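Local structure of GCN5-related N-acetyltransferase:Aminotransferase, class-II (Rhodopseudomonas palustris, 2FIW) at residues 60-65 with 76-81. The protein binds acetyl coenzyme A and, as a member of the GCN5-related N-acetyltransferase family, probably transfers its acetyl group to an amine acceptor. Numbering follows the deposited sequence.
Sequences SGQLTL and FASLKG
L63 and L79 exchange two backbone hydrogen bonds, from L63 N to L79 O (3.0 Å) and from L79 N to L63 O (2.8 Å), which identifies them as a hydrogen-bonded antiparallel pair. L65 and A77 form the second such pair, L65 N donating to A77 O at 2.9 Å and A77 N to L65 O. The short strand axes run at 167° to each other, as in a beta hairpin. Between these pairs, T64 and S78 face each other as a non-hydrogen-bonded pair, where T64 CA lies 3.3 Å from A77 O in a CA-H...O contact. Their hydroxyls turn to the same face of the sheet: S78 OG, anti to the backbone N (chi1 -151°), comes 2.7 Å from T64 OG1. T64 OG1 is hydrogen-bonded to L59 O, near the C-terminal end of helix 52-60, while its methyl CG2 lies 4.0 Å from F76 CD2, the two side chains running side by side. Q62 reaches across the same face, its CB 3.2 Å from L79 O and its extended chain passing K80. On the other face L63 and L79 lie alongside, with CD1 of L63 4.0 Å from CD2 of L79. On this face L63, L65 and A77 pack against helix 99-112; F76 on the opposite side meets helix 18-32. Strand 63-69 is flanked by 9-12 and strand 72-80 by 84-90, placing the hairpin within the mixed GNAT sheet.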
loop_
_atom_site.group_PDB
_atom_site.type_symbol
_atom_site.label_atom_id
_atom_site.label_comp_id
_atom_site.label_asym_id
_atom_site.label_seq_id
_atom_site.Cartn_x
_atom_site.Cartn_y
_atom_site.Cartn_z
ATOM N N SER A 60 -0.659 13.578 -0.200
ATOM C CA SER A 60 -1.250 14.660 0.583
ATOM C C SER A 60 -2.697 14.944 0.194
ATOM O O SER A 60 -3.463 15.480 0.986
ATOM C CB SER A 60 -0.395 15.937 0.480
ATOM O OG SER A 60 -0.558 16.557 -0.789
ATOM N N GLY A 61 -3.064 14.558 -1.023
ATOM C CA GLY A 61 -4.409 14.790 -1.539
ATOM C C GLY A 61 -5.306 13.577 -1.371
ATOM O O GLY A 61 -6.471 13.592 -1.788
ATOM N N GLN A 62 -4.753 12.526 -0.759
ATOM C CA GLN A 62 -5.505 11.327 -0.390
ATOM C C GLN A 62 -5.558 11.194 1.137
ATOM O O GLN A 62 -5.071 12.065 1.865
ATOM C CB GLN A 62 -4.874 10.103 -1.047
ATOM C CG GLN A 62 -5.176 10.011 -2.556
ATOM C CD GLN A 62 -4.315 8.988 -3.309
ATOM O OE1 GLN A 62 -3.662 8.114 -2.710
ATOM N NE2 GLN A 62 -4.298 9.109 -4.631
ATOM N N LEU A 63 -6.175 10.133 1.634
ATOM C CA LEU A 63 -6.119 9.862 3.076
ATOM C C LEU A 63 -5.007 8.855 3.353
ATOM O O LEU A 63 -5.172 7.659 3.140
ATOM C CB LEU A 63 -7.474 9.400 3.636
ATOM C CG LEU A 63 -8.747 10.219 3.360
ATOM C CD1 LEU A 63 -9.898 9.647 4.188
ATOM C CD2 LEU A 63 -8.587 11.716 3.670
ATOM N N THR A 64 -3.872 9.373 3.814
ATOM C CA THR A 64 -2.626 8.621 3.913
ATOM C C THR A 64 -2.183 8.505 5.364
ATOM O O THR A 64 -2.001 9.505 6.056
ATOM C CB THR A 64 -1.484 9.284 3.047
ATOM O OG1 THR A 64 -1.962 9.494 1.724
ATOM C CG2 THR A 64 -0.233 8.406 2.984
ATOM N N LEU A 65 -2.013 7.267 5.806
ATOM C CA LEU A 65 -1.626 6.965 7.172
ATOM C C LEU A 65 -0.234 6.369 7.179
ATOM O O LEU A 65 0.121 5.619 6.273
ATOM C CB LEU A 65 -2.624 5.975 7.802
ATOM C CG LEU A 65 -4.044 6.464 8.163
ATOM C CD1 LEU A 65 -5.012 5.289 8.378
ATOM C CD2 LEU A 65 -3.979 7.372 9.400
ATOM N N PHE A 76 3.178 2.604 5.186
ATOM C CA PHE A 76 2.114 3.572 4.938
ATOM C C PHE A 76 1.042 3.009 3.986
ATOM O O PHE A 76 1.277 2.036 3.232
ATOM C CB PHE A 76 2.672 4.923 4.427
ATOM C CG PHE A 76 3.071 4.897 2.977
ATOM C CD1 PHE A 76 4.300 4.344 2.587
ATOM C CD2 PHE A 76 2.200 5.375 1.992
ATOM C CE1 PHE A 76 4.657 4.303 1.241
ATOM C CE2 PHE A 76 2.552 5.343 0.647
ATOM C CZ PHE A 76 3.786 4.808 0.271
ATOM N N ALA A 77 -0.145 3.595 4.040
ATOM C CA ALA A 77 -1.201 3.215 3.116
ATOM C C ALA A 77 -2.052 4.436 2.793
ATOM O O ALA A 77 -2.067 5.408 3.546
ATOM C CB ALA A 77 -2.047 2.075 3.682
ATOM N N SER A 78 -2.753 4.372 1.665
ATOM C CA SER A 78 -3.439 5.528 1.134
ATOM C C SER A 78 -4.780 5.168 0.546
ATOM O O SER A 78 -4.896 4.300 -0.322
ATOM C CB SER A 78 -2.578 6.209 0.086
ATOM O OG SER A 78 -2.851 7.597 0.023
ATOM N N LEU A 79 -5.807 5.837 1.053
ATOM C CA LEU A 79 -7.134 5.703 0.493
ATOM C C LEU A 79 -7.380 6.842 -0.501
ATOM O O LEU A 79 -7.175 8.013 -0.174
ATOM C CB LEU A 79 -8.181 5.705 1.614
ATOM C CG LEU A 79 -9.638 5.561 1.171
ATOM C CD1 LEU A 79 -9.977 4.094 0.959
ATOM C CD2 LEU A 79 -10.518 6.179 2.247
ATOM N N LYS A 80 -7.771 6.484 -1.723
ATOM C CA LYS A 80 -8.210 7.457 -2.715
ATOM C C LYS A 80 -9.725 7.443 -2.745
ATOM O O LYS A 80 -10.346 6.375 -2.726
ATOM C CB LYS A 80 -7.664 7.130 -4.109
ATOM C CG LYS A 80 -8.145 8.090 -5.199
ATOM C CD LYS A 80 -7.341 7.955 -6.482
ATOM C CE LYS A 80 -8.002 8.753 -7.603
ATOM N NZ LYS A 80 -7.010 9.572 -8.391
ATOM N N GLY A 81 -10.312 8.639 -2.771
ATOM C CA GLY A 81 -11.758 8.800 -2.909
ATOM C C GLY A 81 -12.467 8.063 -1.791
ATOM O O GLY A 81 -11.875 7.845 -0.727
HETATM O O HOH W 1 -8.818 11.115 -2.136
#